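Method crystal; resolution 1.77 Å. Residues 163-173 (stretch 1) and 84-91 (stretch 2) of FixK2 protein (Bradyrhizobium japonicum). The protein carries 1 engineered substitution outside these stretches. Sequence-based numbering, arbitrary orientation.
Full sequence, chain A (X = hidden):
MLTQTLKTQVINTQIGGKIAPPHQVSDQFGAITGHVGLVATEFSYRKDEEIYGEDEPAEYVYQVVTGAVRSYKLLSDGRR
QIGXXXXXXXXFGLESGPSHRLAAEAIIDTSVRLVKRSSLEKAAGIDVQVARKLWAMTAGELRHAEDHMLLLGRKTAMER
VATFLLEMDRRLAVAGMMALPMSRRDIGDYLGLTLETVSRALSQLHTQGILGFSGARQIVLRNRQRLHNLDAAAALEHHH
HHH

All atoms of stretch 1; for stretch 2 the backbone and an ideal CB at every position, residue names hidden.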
# COMPACT_ATOMS: atom_id res chain seq x y z
N THR A 163 -4.89 -6.19 14.97
CA THR A 163 -3.61 -5.92 14.25
C THR A 163 -3.02 -4.59 14.74
O THR A 163 -1.84 -4.50 15.05
CB THR A 163 -3.82 -5.85 12.74
OG1 THR A 163 -4.30 -7.12 12.36
CG2 THR A 163 -2.44 -5.61 12.01
N PHE A 164 -3.87 -3.56 14.78
CA PHE A 164 -3.46 -2.22 15.16
C PHE A 164 -2.87 -2.24 16.56
O PHE A 164 -1.77 -1.68 16.80
CB PHE A 164 -4.66 -1.28 15.11
CG PHE A 164 -4.42 0.04 15.82
CD1 PHE A 164 -3.69 1.06 15.15
CD2 PHE A 164 -4.92 0.27 17.08
CE1 PHE A 164 -3.45 2.30 15.74
CE2 PHE A 164 -4.68 1.52 17.75
CZ PHE A 164 -3.95 2.55 17.05
N LEU A 165 -3.57 -2.82 17.53
CA LEU A 165 -3.04 -2.85 18.92
C LEU A 165 -1.68 -3.55 19.03
O LEU A 165 -0.77 -3.10 19.73
CB LEU A 165 -3.99 -3.59 19.81
CG LEU A 165 -5.28 -2.83 20.08
CD1 LEU A 165 -6.39 -3.75 20.69
CD2 LEU A 165 -5.05 -1.55 20.92
N LEU A 166 -1.53 -4.66 18.34
CA LEU A 166 -0.23 -5.32 18.30
C LEU A 166 0.89 -4.51 17.65
O LEU A 166 2.03 -4.53 18.12
CB LEU A 166 -0.36 -6.70 17.66
CG LEU A 166 -1.18 -7.76 18.45
CD1 LEU A 166 -1.51 -8.90 17.47
CD2 LEU A 166 -0.42 -8.29 19.65
N GLU A 167 0.58 -3.82 16.54
CA GLU A 167 1.55 -2.93 15.90
C GLU A 167 1.95 -1.81 16.88
O GLU A 167 3.15 -1.47 17.05
CB GLU A 167 0.95 -2.32 14.63
CG GLU A 167 1.97 -1.41 13.95
CD GLU A 167 1.45 -0.68 12.74
OE1 GLU A 167 0.22 -0.57 12.51
OE2 GLU A 167 2.29 -0.19 11.99
N MET A 168 0.95 -1.17 17.47
CA MET A 168 1.30 -0.09 18.44
C MET A 168 2.05 -0.58 19.67
O MET A 168 2.93 0.12 20.18
CB MET A 168 0.02 0.56 18.90
CG MET A 168 -0.73 1.39 17.84
SD MET A 168 0.27 2.73 17.10
CE MET A 168 0.77 2.02 15.53
N ASP A 169 1.71 -1.76 20.19
CA ASP A 169 2.45 -2.33 21.30
C ASP A 169 3.94 -2.52 20.92
O ASP A 169 4.85 -2.21 21.67
CB ASP A 169 1.82 -3.65 21.71
CG ASP A 169 2.55 -4.31 22.89
OD1 ASP A 169 3.25 -5.31 22.67
OD2 ASP A 169 2.37 -3.86 24.04
N ARG A 170 4.20 -3.07 19.74
CA ARG A 170 5.58 -3.27 19.33
C ARG A 170 6.32 -1.94 19.18
O ARG A 170 7.51 -1.82 19.56
CB ARG A 170 5.56 -4.03 17.98
CG ARG A 170 6.94 -4.28 17.41
CD ARG A 170 6.84 -5.18 16.16
NE ARG A 170 5.79 -4.77 15.21
CZ ARG A 170 5.94 -3.77 14.34
NH1 ARG A 170 7.06 -3.03 14.33
NH2 ARG A 170 4.95 -3.50 13.47
N ARG A 171 5.64 -0.91 18.67
CA ARG A 171 6.33 0.35 18.31
C ARG A 171 6.39 1.35 19.45
O ARG A 171 7.28 2.20 19.49
CB ARG A 171 5.61 1.01 17.14
CG ARG A 171 5.84 0.14 15.84
CD ARG A 171 5.03 0.66 14.68
NE ARG A 171 5.50 1.98 14.25
CZ ARG A 171 4.76 2.78 13.48
NH1 ARG A 171 3.54 2.40 13.07
NH2 ARG A 171 5.23 3.97 13.12
N LEU A 172 5.42 1.29 20.35
CA LEU A 172 5.41 2.35 21.38
C LEU A 172 5.22 1.91 22.81
O LEU A 172 5.31 2.77 23.72
CB LEU A 172 4.54 3.56 21.00
CG LEU A 172 3.07 3.32 20.77
CD1 LEU A 172 2.35 2.84 22.03
CD2 LEU A 172 2.37 4.57 20.21
N ALA A 173 5.05 0.62 23.10
CA ALA A 173 4.84 0.29 24.54
C ALA A 173 6.08 0.62 25.36
O ALA A 173 7.23 0.40 24.93
CB ALA A 173 4.47 -1.17 24.76
N UNK A 84 -0.23 5.91 7.39
CA UNK A 84 0.78 5.54 8.33
C UNK A 84 0.78 6.52 9.50
O UNK A 84 0.45 7.70 9.32
CB UNK A 84 2.15 5.49 7.65
N UNK A 85 1.21 6.02 10.63
CA UNK A 85 1.51 6.88 11.82
C UNK A 85 3.00 6.88 11.97
O UNK A 85 3.63 5.82 11.85
CB UNK A 85 0.83 6.39 13.10
N UNK A 86 3.63 8.05 12.17
CA UNK A 86 5.11 8.11 12.34
C UNK A 86 5.36 8.53 13.76
O UNK A 86 4.74 9.48 14.26
CB UNK A 86 5.78 9.07 11.36
N UNK A 87 6.16 7.73 14.45
CA UNK A 87 6.31 7.82 15.90
C UNK A 87 7.80 8.15 16.12
O UNK A 87 8.57 8.19 15.18
CB UNK A 87 5.88 6.53 16.61
N UNK A 88 8.23 8.42 17.37
CA UNK A 88 9.63 8.84 17.53
C UNK A 88 10.69 7.88 16.98
O UNK A 88 10.63 6.63 17.18
CB UNK A 88 9.91 9.06 19.02
N UNK A 89 11.64 8.49 16.28
CA UNK A 89 12.68 7.78 15.56
C UNK A 89 12.30 7.47 14.11
O UNK A 89 13.18 7.21 13.28
CB UNK A 89 13.01 6.48 16.29
N UNK A 90 11.02 7.50 13.78
CA UNK A 90 10.61 7.15 12.41
C UNK A 90 10.96 8.24 11.42
O UNK A 90 10.76 9.42 11.70
CB UNK A 90 9.11 6.88 12.36
N UNK A 91 11.43 7.87 10.23
CA UNK A 91 11.68 8.85 9.19
C UNK A 91 10.50 8.94 8.26
O UNK A 91 9.86 7.90 7.98
CB UNK A 91 12.95 8.50 8.41

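Position 84 lies in the strand, and its CA-to-CB bond runs sideways to the helix. No atom of stretch 1 comes within 5.5 Å of the ideal CB, so the helix sets no requirement and many side chains would suit. The deposited residue is Ala84, which makes no contact across the gap.

At position 85 the CB points toward the helix, 4.8 Å from Arg171 NH1 and 5.0 Å from Met168 CE. The carbonyl is already committed: position 85 O accepts a hydrogen bond from Arg171 NH2 at 2.8 Å (168°), a backbone contact that any residue could supply. Beyond the CB lie Met168 and the ring of Phe164, an apolar surface suited to a long aliphatic or aromatic side chain. The residue is Phe85. With chi1 at m, its ring reaches Phe164, CE2 standing 4.0 Å from Phe164 CE1 in an oblique contact. Water 1 accepts from both Phe85 N (2.9 Å) and Arg171 NH1 (3.0 Å), a second link between strand and guanidinium.

Position 86 alternates away, as strand geometry predicts. Its CB is 5.4 Å from Arg171 NH2 but leads outward, leaving the choice broad, polar residues included. It is His86, whose NE2 is hydrogen-bonded elsewhere in the structure.

Position 87 again points toward stretch 1: its CB is 4.4 Å from Arg171 NH2 and 5.4 Å from Leu172 CD2, with Met168 nearby. A branched aliphatic or methionine could fill this space. Leu87, in the m,t rotamer, places CD1 3.9 Å from Leu172 CD2 and 4.5 Å from Met168 SD, while its CG packs over one face of the Arg171 guanidinium, 3.8 Å from NH2.

Position 88, at phi/psi -57/135, fits the second place of a type II turn, where proline is favorable; the CB points sideways. Pro88 occupies it.

Position 89 has phi/psi 91/-19. A CB here would jam against the carbonyl O of position 88, which calls for glycine, and Gly89 is found.

At position 90 the CB faces the helix, 4.9 Å from Arg171 NH2. The positive charge favors an acidic side chain, although a neutral acceptor could also serve. Asp90 places OD2 2.6 Å from Arg171 NH2 in a salt bridge and hydrogen bond (141°), near the guanidinium plane. The same OD2 accepts from Leu87 N at 2.9 Å, tying the turn to the arginine. Water 2 donates to Asp90 OD1 (2.7 Å) and accepts from Arg171 NE (2.9 Å).

Position 91 is out of reach, so stretch 1 gives no guide; Val91 is deposited.

Stretch 2 84-91: AFHLPGDV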
# COMPACT_ATOMS: atom_id res chain seq x y z
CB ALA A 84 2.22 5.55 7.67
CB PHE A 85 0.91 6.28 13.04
CG PHE A 85 -0.61 6.37 13.09
CD1 PHE A 85 -1.23 7.64 13.16
CD2 PHE A 85 -1.40 5.22 13.07
CE1 PHE A 85 -2.61 7.75 13.19
CE2 PHE A 85 -2.82 5.34 13.17
CZ PHE A 85 -3.43 6.63 13.22
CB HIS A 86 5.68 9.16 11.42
CG HIS A 86 5.20 8.99 10.01
ND1 HIS A 86 5.45 7.85 9.30
CD2 HIS A 86 4.46 9.79 9.20
CE1 HIS A 86 4.96 7.99 8.07
NE2 HIS A 86 4.31 9.14 8.00
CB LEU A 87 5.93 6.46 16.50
CG LEU A 87 4.48 6.04 16.27
CD1 LEU A 87 4.31 4.65 16.83
CD2 LEU A 87 3.48 7.04 16.97
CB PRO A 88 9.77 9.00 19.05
CG PRO A 88 8.39 9.39 19.48
CD PRO A 88 7.45 8.59 18.59
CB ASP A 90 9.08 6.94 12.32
CG ASP A 90 8.60 5.64 12.96
OD1 ASP A 90 9.42 4.74 13.26
OD2 ASP A 90 7.36 5.50 13.13
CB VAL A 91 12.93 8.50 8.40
CG1 VAL A 91 13.05 9.41 7.16
CG2 VAL A 91 14.16 8.63 9.31
O HOH W 1 1.92 3.25 10.70
O HOH W 2 8.07 3.07 14.87
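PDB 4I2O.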